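Local coordinates for protein type VI secretion system component (Escherichia coli O6, PDB 2P5Z) that probably forms a trimeric, spike-like part of the type VI secretion apparatus, resembling the phage T4 tail proteins gp27 and gp5, at residues A[182-187]-A[199-204]; A[299-304]-A[372-377]; A[384-389]-A[451-456]. All blocks are in the same frame, centred on the assembly; numbering follows the deposited sequence.

Contact 1 of 3, residues A[182-187]-A[199-204]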
loop_
_atom_site.group_PDB
_atom_site.type_symbol
_atom_site.label_atom_id
_atom_site.label_comp_id
_atom_site.label_asym_id
_atom_site.label_seq_id
_atom_site.Cartn_x
_atom_site.Cartn_y
_atom_site.Cartn_z
ATOM N N VAL A 182 -17.952 -10.418 -12.754
ATOM C CA VAL A 182 -19.115 -11.157 -13.190
ATOM C C VAL A 182 -19.305 -12.401 -12.290
ATOM O O VAL A 182 -20.289 -13.143 -12.400
ATOM C CB VAL A 182 -18.893 -11.475 -14.684
ATOM C CG1 VAL A 182 -18.720 -12.945 -14.949
ATOM C CG2 VAL A 182 -19.940 -10.807 -15.558
ATOM N N GLY A 183 -18.355 -12.604 -11.371
ATOM C CA GLY A 183 -18.492 -13.619 -10.333
ATOM C C GLY A 183 -18.216 -15.050 -10.756
ATOM O O GLY A 183 -18.752 -15.986 -10.161
ATOM N N ILE A 184 -17.400 -15.224 -11.792
ATOM C CA ILE A 184 -16.958 -16.553 -12.208
ATOM C C ILE A 184 -15.727 -16.887 -11.374
ATOM O O ILE A 184 -14.910 -16.015 -11.065
ATOM C CB ILE A 184 -16.615 -16.615 -13.738
ATOM C CG1 ILE A 184 -17.881 -16.523 -14.586
ATOM C CG2 ILE A 184 -15.904 -17.918 -14.136
ATOM C CD1 ILE A 184 -17.593 -16.326 -16.074
ATOM N N TRP A 185 -15.606 -18.147 -10.987
ATOM C CA TRP A 185 -14.457 -18.570 -10.219
ATOM C C TRP A 185 -13.793 -19.787 -10.815
ATOM O O TRP A 185 -14.388 -20.507 -11.620
ATOM C CB TRP A 185 -14.829 -18.830 -8.762
ATOM C CG TRP A 185 -15.944 -19.787 -8.543
ATOM C CD1 TRP A 185 -17.277 -19.495 -8.508
ATOM C CD2 TRP A 185 -15.832 -21.184 -8.272
ATOM N NE1 TRP A 185 -18.008 -20.633 -8.254
ATOM C CE2 TRP A 185 -17.146 -21.685 -8.105
ATOM C CE3 TRP A 185 -14.756 -22.068 -8.172
ATOM C CZ2 TRP A 185 -17.411 -23.030 -7.829
ATOM C CZ3 TRP A 185 -15.023 -23.419 -7.897
ATOM C CH2 TRP A 185 -16.338 -23.881 -7.730
ATOM N N PHE A 186 -12.554 -20.011 -10.410
ATOM C CA PHE A 186 -11.855 -21.192 -10.852
ATOM C C PHE A 186 -11.104 -21.977 -9.765
ATOM O O PHE A 186 -10.754 -21.445 -8.702
ATOM C CB PHE A 186 -10.926 -20.872 -12.030
ATOM C CG PHE A 186 -9.878 -19.837 -11.742
ATOM C CD1 PHE A 186 -10.153 -18.482 -11.893
ATOM C CD2 PHE A 186 -8.593 -20.220 -11.373
ATOM C CE1 PHE A 186 -9.163 -17.519 -11.661
ATOM C CE2 PHE A 186 -7.588 -19.263 -11.132
ATOM C CZ PHE A 186 -7.869 -17.911 -11.307
ATOM N N ARG A 187 -10.851 -23.244 -10.073
ATOM C CA ARG A 187 -9.946 -24.055 -9.297
ATOM C C ARG A 187 -9.080 -24.889 -10.214
ATOM O O ARG A 187 -9.338 -24.990 -11.415
ATOM C CB ARG A 187 -10.716 -24.977 -8.355
ATOM C CG ARG A 187 -11.449 -26.111 -9.017
ATOM C CD ARG A 187 -12.439 -26.660 -8.026
ATOM N NE ARG A 187 -13.231 -27.752 -8.566
ATOM C CZ ARG A 187 -12.866 -29.025 -8.522
ATOM N NH1 ARG A 187 -11.709 -29.376 -7.961
ATOM N NH2 ARG A 187 -13.664 -29.944 -9.051
ATOM N N ILE A 199 -7.286 -25.907 -15.372
ATOM C CA ILE A 199 -8.108 -24.831 -14.794
ATOM C C ILE A 199 -9.590 -25.058 -15.046
ATOM O O ILE A 199 -10.026 -25.120 -16.179
ATOM C CB ILE A 199 -7.786 -23.473 -15.447
ATOM C CG1 ILE A 199 -6.276 -23.219 -15.469
ATOM C CG2 ILE A 199 -8.558 -22.346 -14.762
ATOM C CD1 ILE A 199 -5.878 -22.122 -16.415
ATOM N N GLU A 200 -10.393 -25.157 -14.006
ATOM C CA GLU A 200 -11.796 -25.364 -14.237
ATOM C C GLU A 200 -12.545 -24.168 -13.762
ATOM O O GLU A 200 -12.400 -23.780 -12.616
ATOM C CB GLU A 200 -12.277 -26.622 -13.523
ATOM C CG GLU A 200 -11.382 -27.820 -13.796
ATOM C CD GLU A 200 -11.951 -29.104 -13.280
ATOM O OE1 GLU A 200 -12.866 -29.049 -12.427
ATOM O OE2 GLU A 200 -11.472 -30.172 -13.734
ATOM N N PHE A 201 -13.354 -23.593 -14.644
ATOM C CA PHE A 201 -14.140 -22.406 -14.334
ATOM C C PHE A 201 -15.572 -22.788 -13.996
ATOM O O PHE A 201 -16.137 -23.705 -14.604
ATOM C CB PHE A 201 -14.160 -21.437 -15.521
ATOM C CG PHE A 201 -12.788 -20.946 -15.960
ATOM C CD1 PHE A 201 -12.229 -19.793 -15.397
ATOM C CD2 PHE A 201 -12.089 -21.598 -16.969
ATOM C CE1 PHE A 201 -10.994 -19.307 -15.816
ATOM C CE2 PHE A 201 -10.850 -21.121 -17.392
ATOM C CZ PHE A 201 -10.302 -19.960 -16.809
ATOM N N TYR A 202 -16.161 -22.084 -13.026
ATOM C CA TYR A 202 -17.549 -22.314 -12.615
ATOM C C TYR A 202 -18.138 -21.003 -12.136
ATOM O O TYR A 202 -17.394 -20.092 -11.763
ATOM C CB TYR A 202 -17.638 -23.285 -11.433
ATOM C CG TYR A 202 -17.001 -24.629 -11.626
ATOM C CD1 TYR A 202 -17.668 -25.647 -12.303
ATOM C CD2 TYR A 202 -15.733 -24.882 -11.141
ATOM C CE1 TYR A 202 -17.099 -26.886 -12.463
ATOM C CE2 TYR A 202 -15.147 -26.106 -11.313
ATOM C CZ TYR A 202 -15.832 -27.107 -11.971
ATOM O OH TYR A 202 -15.230 -28.327 -12.158
ATOM N N ASP A 203 -19.470 -20.937 -12.106
ATOM C CA ASP A 203 -20.185 -19.779 -11.595
ATOM C C ASP A 203 -21.242 -20.080 -10.527
ATOM O O ASP A 203 -21.896 -19.152 -10.010
ATOM C CB ASP A 203 -20.766 -18.918 -12.731
ATOM C CG ASP A 203 -21.699 -19.683 -13.688
ATOM O OD1 ASP A 203 -22.373 -20.654 -13.289
ATOM O OD2 ASP A 203 -21.784 -19.260 -14.872
ATOM N N ASP A 204 -21.413 -21.358 -10.192
ATOM C CA ASP A 204 -22.361 -21.722 -9.134
ATOM C C ASP A 204 -21.952 -22.936 -8.300
ATOM O O ASP A 204 -20.939 -23.594 -8.574
ATOM C CB ASP A 204 -23.775 -21.924 -9.703
ATOM C CG ASP A 204 -23.947 -23.262 -10.405
ATOM O OD1 ASP A 204 -22.965 -23.812 -10.967
ATOM O OD2 ASP A 204 -25.083 -23.770 -10.404
#
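Trp185 and Tyr202 are paired across the beta hairpin of strands 185-191 and 196-202, their side chains on the same side, in the region matching the phage tail baseplate hub family. They form an antiparallel hydrogen-bonded pair: Trp185 N reaches Tyr202 O at 2.8 Å, nearly straight, and Tyr202 N returns the bond to Trp185 O. Arg187 and Glu200 repeat the pattern.

The Tyr202 side chain crosses the indole. Its CB lies over the Trp185 six-membered ring, 3.8 Å from the centroid, a CH-pi contact. CG, anti to the carbonyl carbon (chi1 -56°), comes 4.0 Å from Trp185 CH2, and CD2 meets the same CH2 at 3.6 Å. The two ring planes are inclined by 40°. Farther out, CE2 lies 3.7 Å from Arg187 NE, with the ring and guanidinium planes only 12° from parallel. At the tip, OH bonds to Glu200 OE1, too short for its exact geometry to be trusted. That carboxylate oxygen stands over a guanidinium face, so its salt bridge to Arg187 is one of charges alone.

On the other face of the hairpin Phe186 and Phe201 lie side by side against Leu179 of helix 171-182, with Phe186 CB 3.8 Å from Phe201 CD1.

Contact 2 of 3, residues A[299-304]-A[372-377]; sequences ARIRHE and GYRPAL
Glu304 and Arg374 form the tight centre of this contact, between helix 298-308 and the loop after strand 359-366. One carboxylate oxygen does the work: Glu304 OE1 accepts from Arg374 NE at 2.8 Å, with an N-H...O angle of 153°. Arg374 NH2 donates to the same Glu304 OE1 at 3.0 Å. The grip is side-on, with both nitrogens converging on a single atom. OE1 lies close to the guanidinium plane, whereas both donors approach it from the same face of the carboxylate, whose plane is turned 33° from the guanidinium. Gly372 N adds a weak hydrogen bond to the same oxygen, at 3.3 Å.

Arg374 CG, anti to the carbonyl carbon (chi1 -62°), lies 3.8 Å from Glu304 CB; beyond it the chain bends at chi2, which places CD. Ile301 covers the centre of one guanidinium face with CD1, 3.8 Å from Arg374 NE, and the two side chains cross at about a right angle. The charged group is thus buried with an apolar methyl on one face and an acid at its edge.

The exposed side is looser. Arg300 NH1 approaches Arg374 NH2 to 3.7 Å, two like charges probably made tolerable by Glu304; Arg300 NH1 also makes a long salt bridge to Glu304 OE2.

Arg374 NH1 probably hydrogen-bonds to Asp203 O; a bond to Gly183 O is doubtfully short. Asn308, later on helix 298-308, bonds to Gly372 O and Arg374 N, fixing the loop between that helix and the ends of helix 171-182 and strand 196-202.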
loop_
_atom_site.group_PDB
_atom_site.type_symbol
_atom_site.label_atom_id
_atom_site.label_comp_id
_atom_site.label_asym_id
_atom_site.label_seq_id
_atom_site.Cartn_x
_atom_site.Cartn_y
_atom_site.Cartn_z
ATOM N N ALA A 299 -26.189 -6.723 -8.940
ATOM C CA ALA A 299 -26.604 -6.544 -7.562
ATOM C C ALA A 299 -26.653 -7.897 -6.840
ATOM O O ALA A 299 -26.410 -7.965 -5.637
ATOM C CB ALA A 299 -27.962 -5.844 -7.500
ATOM N N ARG A 300 -26.961 -8.962 -7.583
ATOM C CA ARG A 300 -27.040 -10.304 -7.022
ATOM C C ARG A 300 -25.648 -10.852 -6.723
ATOM O O ARG A 300 -25.428 -11.410 -5.646
ATOM C CB ARG A 300 -27.796 -11.246 -7.959
ATOM C CG ARG A 300 -28.303 -12.519 -7.286
ATOM C CD ARG A 300 -27.505 -13.731 -7.680
ATOM N NE ARG A 300 -27.862 -14.238 -9.000
ATOM C CZ ARG A 300 -27.039 -14.939 -9.778
ATOM N NH1 ARG A 300 -25.809 -15.207 -9.375
ATOM N NH2 ARG A 300 -27.437 -15.364 -10.969
ATOM N N ILE A 301 -24.728 -10.680 -7.676
ATOM C CA ILE A 301 -23.327 -11.055 -7.521
ATOM C C ILE A 301 -22.702 -10.291 -6.351
ATOM O O ILE A 301 -22.052 -10.898 -5.497
ATOM C CB ILE A 301 -22.495 -10.813 -8.832
ATOM C CG1 ILE A 301 -22.938 -11.733 -9.980
ATOM C CG2 ILE A 301 -20.985 -10.970 -8.592
ATOM C CD1 ILE A 301 -23.002 -13.201 -9.647
ATOM N N ARG A 302 -22.934 -8.979 -6.279
ATOM C CA ARG A 302 -22.312 -8.158 -5.231
ATOM C C ARG A 302 -22.865 -8.446 -3.826
ATOM O O ARG A 302 -22.190 -8.203 -2.825
ATOM C CB ARG A 302 -22.368 -6.660 -5.566
ATOM C CG ARG A 302 -23.706 -5.978 -5.286
ATOM C CD ARG A 302 -23.578 -4.464 -5.252
ATOM N NE ARG A 302 -22.238 -4.068 -4.820
ATOM C CZ ARG A 302 -21.965 -3.016 -4.053
ATOM N NH1 ARG A 302 -22.944 -2.238 -3.602
ATOM N NH2 ARG A 302 -20.704 -2.752 -3.730
ATOM N N HIS A 303 -24.074 -8.992 -3.760
ATOM C CA HIS A 303 -24.648 -9.386 -2.492
ATOM C C HIS A 303 -24.057 -10.711 -2.013
ATOM O O HIS A 303 -23.714 -10.850 -0.840
ATOM C CB HIS A 303 -26.169 -9.497 -2.600
ATOM C CG HIS A 303 -26.842 -9.762 -1.289
ATOM N ND1 HIS A 303 -27.643 -10.868 -1.070
ATOM C CD2 HIS A 303 -26.815 -9.075 -0.119
ATOM C CE1 HIS A 303 -28.096 -10.836 0.170
ATOM N NE2 HIS A 303 -27.607 -9.762 0.769
ATOM N N GLU A 304 -23.953 -11.676 -2.927
ATOM C CA GLU A 304 -23.320 -12.961 -2.653
ATOM C C GLU A 304 -21.859 -12.798 -2.205
ATOM O O GLU A 304 -21.368 -13.563 -1.369
ATOM C CB GLU A 304 -23.398 -13.879 -3.874
ATOM C CG GLU A 304 -24.803 -14.350 -4.244
ATOM C CD GLU A 304 -24.820 -15.514 -5.250
ATOM O OE1 GLU A 304 -23.755 -16.108 -5.548
ATOM O OE2 GLU A 304 -25.914 -15.850 -5.745
ATOM N N GLY A 372 -23.593 -18.532 -3.380
ATOM C CA GLY A 372 -22.448 -19.372 -3.759
ATOM C C GLY A 372 -21.121 -18.663 -3.543
ATOM O O GLY A 372 -21.093 -17.527 -3.052
ATOM N N TYR A 373 -20.016 -19.328 -3.889
ATOM C CA TYR A 373 -18.696 -18.709 -3.751
ATOM C C TYR A 373 -18.530 -17.614 -4.794
ATOM O O TYR A 373 -18.985 -17.768 -5.924
ATOM C CB TYR A 373 -17.547 -19.732 -3.861
ATOM C CG TYR A 373 -16.181 -19.067 -3.901
ATOM C CD1 TYR A 373 -15.586 -18.567 -2.745
ATOM C CD2 TYR A 373 -15.512 -18.887 -5.109
ATOM C CE1 TYR A 373 -14.344 -17.924 -2.800
ATOM C CE2 TYR A 373 -14.294 -18.250 -5.168
ATOM C CZ TYR A 373 -13.713 -17.773 -4.023
ATOM O OH TYR A 373 -12.492 -17.145 -4.138
ATOM N N ARG A 374 -17.898 -16.511 -4.395
ATOM C CA ARG A 374 -17.589 -15.395 -5.274
ATOM C C ARG A 374 -16.229 -14.845 -4.855
ATOM O O ARG A 374 -16.004 -14.614 -3.668
ATOM C CB ARG A 374 -18.627 -14.263 -5.139
ATOM C CG ARG A 374 -20.071 -14.604 -5.500
ATOM C CD ARG A 374 -20.275 -14.946 -6.978
ATOM N NE ARG A 374 -21.510 -15.708 -7.152
ATOM C CZ ARG A 374 -21.739 -16.559 -8.149
ATOM N NH1 ARG A 374 -20.801 -16.785 -9.085
ATOM N NH2 ARG A 374 -22.904 -17.205 -8.203
ATOM N N PRO A 375 -15.320 -14.620 -5.816
ATOM C CA PRO A 375 -13.993 -14.106 -5.499
ATOM C C PRO A 375 -14.007 -12.628 -5.183
ATOM O O PRO A 375 -14.982 -11.940 -5.479
ATOM C CB PRO A 375 -13.196 -14.339 -6.796
ATOM C CG PRO A 375 -14.080 -15.134 -7.684
ATOM C CD PRO A 375 -15.471 -14.886 -7.253
ATOM N N ALA A 376 -12.921 -12.149 -4.591
ATOM C CA ALA A 376 -12.746 -10.734 -4.365
ATOM C C ALA A 376 -12.686 -9.975 -5.700
ATOM O O ALA A 376 -12.107 -10.437 -6.692
ATOM C CB ALA A 376 -11.480 -10.467 -3.519
ATOM N N LEU A 377 -13.318 -8.812 -5.689
ATOM C CA LEU A 377 -13.419 -7.911 -6.806
ATOM C C LEU A 377 -12.054 -7.246 -7.005
ATOM O O LEU A 377 -11.581 -6.558 -6.109
ATOM C CB LEU A 377 -14.468 -6.881 -6.407
ATOM C CG LEU A 377 -15.316 -5.997 -7.311
ATOM C CD1 LEU A 377 -14.573 -4.697 -7.611
ATOM C CD2 LEU A 377 -15.731 -6.740 -8.566
#

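Contact 3 of 3, residues A[384-389]-A[451-456]; sequences AGTLPA and EVSIAF
Ile454 O is gripped by two donors from segment 384-389, where two adjacent strands pair in a five-stranded antiparallel sheet consistent with the OB fold assigned to this region. Leu387 N reaches it at 2.8 Å, in the carbonyl plane and on a lone pair, with an N-H...O angle of 163°. Thr386 OG1, anti to its own backbone N, donates to the same oxygen at 2.8 Å but stands above the carbonyl plane, 79° out of it. One bond therefore belongs to the sheet, while the other is a side-chain clasp just where strand 387-391 begins.

In the sheet, strand 409-412 flanks the first of the two strands and strand 464-469 the second. Their segment axes run at 142°, antiparallel with a marked twist. Leu387 with Ile454 and Ala389 with Val452 are hydrogen-bonded pairs; Pro388 and Ser453, between them, form a non-hydrogen-bonded pair, where Pro388 CA approaches Val452 O to 3.4 Å.

Apolar side chains gather on the Leu387, Ala389, Val452 and Ile454 face. Ala389 CB touches two side chains of the opposing strand, 3.9 Å from Val452 CG2 and equally far from Ile454 CG1. Val411 of strand 409-412 touches all three residues, extending this core. On the face carrying Pro388 and Ser453, Ser453 OG lies 3.6 Å from Thr386 CG2.

The assembly bears on the same strand start: Tyr465 of the second subunit packs against Thr386, and Ala384 meets Ala384 of the third subunit. Within the chain, Leu387 crosses Phe456 at about a right angle, its CG in the ring plane at the edge and its CD1 3.8 Å from Phe456 CZ.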
loop_
_atom_site.group_PDB
_atom_site.type_symbol
_atom_site.label_atom_id
_atom_site.label_comp_id
_atom_site.label_asym_id
_atom_site.label_seq_id
_atom_site.Cartn_x
_atom_site.Cartn_y
_atom_site.Cartn_z
ATOM N N ALA A 384 -6.614 8.151 -15.918
ATOM C CA ALA A 384 -6.387 9.567 -15.741
ATOM C C ALA A 384 -5.758 10.043 -17.021
ATOM O O ALA A 384 -5.107 9.270 -17.731
ATOM C CB ALA A 384 -5.443 9.816 -14.577
ATOM N N GLY A 385 -5.934 11.312 -17.326
ATOM C CA GLY A 385 -5.410 11.832 -18.579
ATOM C C GLY A 385 -6.069 11.232 -19.811
ATOM O O GLY A 385 -7.089 10.535 -19.741
ATOM N N THR A 386 -5.444 11.470 -20.947
ATOM C CA THR A 386 -6.081 11.229 -22.213
ATOM C C THR A 386 -5.224 10.322 -23.100
ATOM O O THR A 386 -3.999 10.280 -22.964
ATOM C CB THR A 386 -6.370 12.581 -22.885
ATOM O OG1 THR A 386 -7.529 12.455 -23.702
ATOM C CG2 THR A 386 -5.199 13.055 -23.718
ATOM N N LEU A 387 -5.855 9.561 -23.985
ATOM C CA LEU A 387 -5.070 8.749 -24.927
ATOM C C LEU A 387 -5.129 9.332 -26.334
ATOM O O LEU A 387 -6.211 9.666 -26.825
ATOM C CB LEU A 387 -5.540 7.294 -24.956
ATOM C CG LEU A 387 -5.374 6.481 -23.682
ATOM C CD1 LEU A 387 -5.882 5.077 -23.933
ATOM C CD2 LEU A 387 -3.907 6.489 -23.273
ATOM N N PRO A 388 -3.968 9.465 -26.982
ATOM C CA PRO A 388 -3.968 9.912 -28.368
ATOM C C PRO A 388 -4.485 8.809 -29.288
ATOM O O PRO A 388 -4.226 7.625 -29.052
ATOM C CB PRO A 388 -2.493 10.191 -28.653
ATOM C CG PRO A 388 -1.742 9.312 -27.704
ATOM C CD PRO A 388 -2.609 9.198 -26.472
ATOM N N ALA A 389 -5.246 9.191 -30.307
ATOM C CA ALA A 389 -5.655 8.233 -31.312
ATOM C C ALA A 389 -5.653 8.873 -32.691
ATOM O O ALA A 389 -5.641 10.096 -32.811
ATOM C CB ALA A 389 -7.004 7.691 -30.986
ATOM N N GLU A 451 -5.648 13.453 -35.557
ATOM C CA GLU A 451 -5.285 12.963 -34.234
ATOM C C GLU A 451 -6.214 13.506 -33.163
ATOM O O GLU A 451 -6.388 14.716 -33.023
ATOM C CB GLU A 451 -3.821 13.265 -33.904
ATOM C CG GLU A 451 -2.835 12.377 -34.667
ATOM C CD GLU A 451 -1.369 12.773 -34.464
ATOM O OE1 GLU A 451 -1.059 13.481 -33.474
ATOM O OE2 GLU A 451 -0.520 12.374 -35.299
ATOM N N VAL A 452 -6.824 12.597 -32.417
ATOM C CA VAL A 452 -7.755 12.992 -31.372
ATOM C C VAL A 452 -7.287 12.592 -29.976
ATOM O O VAL A 452 -6.329 11.835 -29.814
ATOM C CB VAL A 452 -9.131 12.389 -31.606
ATOM C CG1 VAL A 452 -9.782 13.048 -32.808
ATOM C CG2 VAL A 452 -9.013 10.888 -31.784
ATOM N N SER A 453 -7.972 13.121 -28.970
ATOM C CA SER A 453 -7.702 12.754 -27.597
ATOM C C SER A 453 -8.858 11.945 -27.063
ATOM O O SER A 453 -10.015 12.363 -27.169
ATOM C CB SER A 453 -7.490 13.991 -26.745
ATOM O OG SER A 453 -6.146 14.413 -26.861
ATOM N N ILE A 454 -8.545 10.779 -26.506
ATOM C CA ILE A 454 -9.568 9.923 -25.922
ATOM C C ILE A 454 -9.604 10.047 -24.393
ATOM O O ILE A 454 -8.584 9.887 -23.709
ATOM C CB ILE A 454 -9.380 8.465 -26.344
ATOM C CG1 ILE A 454 -9.195 8.386 -27.858
ATOM C CG2 ILE A 454 -10.575 7.633 -25.911
ATOM C CD1 ILE A 454 -10.457 8.696 -28.622
ATOM N N ALA A 455 -10.782 10.365 -23.879
ATOM C CA ALA A 455 -10.995 10.519 -22.458
ATOM C C ALA A 455 -11.982 9.462 -21.990
ATOM O O ALA A 455 -12.639 8.819 -22.793
ATOM C CB ALA A 455 -11.521 11.915 -22.136
ATOM N N PHE A 456 -12.086 9.291 -20.676
ATOM C CA PHE A 456 -12.801 8.159 -20.113
ATOM C C PHE A 456 -13.680 8.620 -18.995
ATOM O O PHE A 456 -13.211 9.236 -18.035
ATOM C CB PHE A 456 -11.809 7.112 -19.615
ATOM C CG PHE A 456 -10.964 6.520 -20.707
ATOM C CD1 PHE A 456 -11.424 5.452 -21.436
ATOM C CD2 PHE A 456 -9.732 7.064 -21.024
ATOM C CE1 PHE A 456 -10.661 4.908 -22.439
ATOM C CE2 PHE A 456 -8.969 6.527 -22.038
ATOM C CZ PHE A 456 -9.439 5.441 -22.747
#

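The three contacts follow one another along the chain, each closing before the next opens. Contacts 1 and 2 are neighbours, about 12 Å apart centre to centre, and they touch: Arg374 of contact 2 reaches the backbone at Gly183 and Asp203, bonding probably to Asp203, which ties the hairpin base to helix 298-308 through a loop. Contact 3 stands apart, about 34 Å from contact 1 and about 33 Å from contact 2, centre to centre, in a separate five-stranded sheet. The loop running on from contact 2 leads to strand 387-391, so the chain passes from a hub-like region into an OB domain, consistent with the resemblance to gp27 and gp5. Only contact 3 meets other subunits.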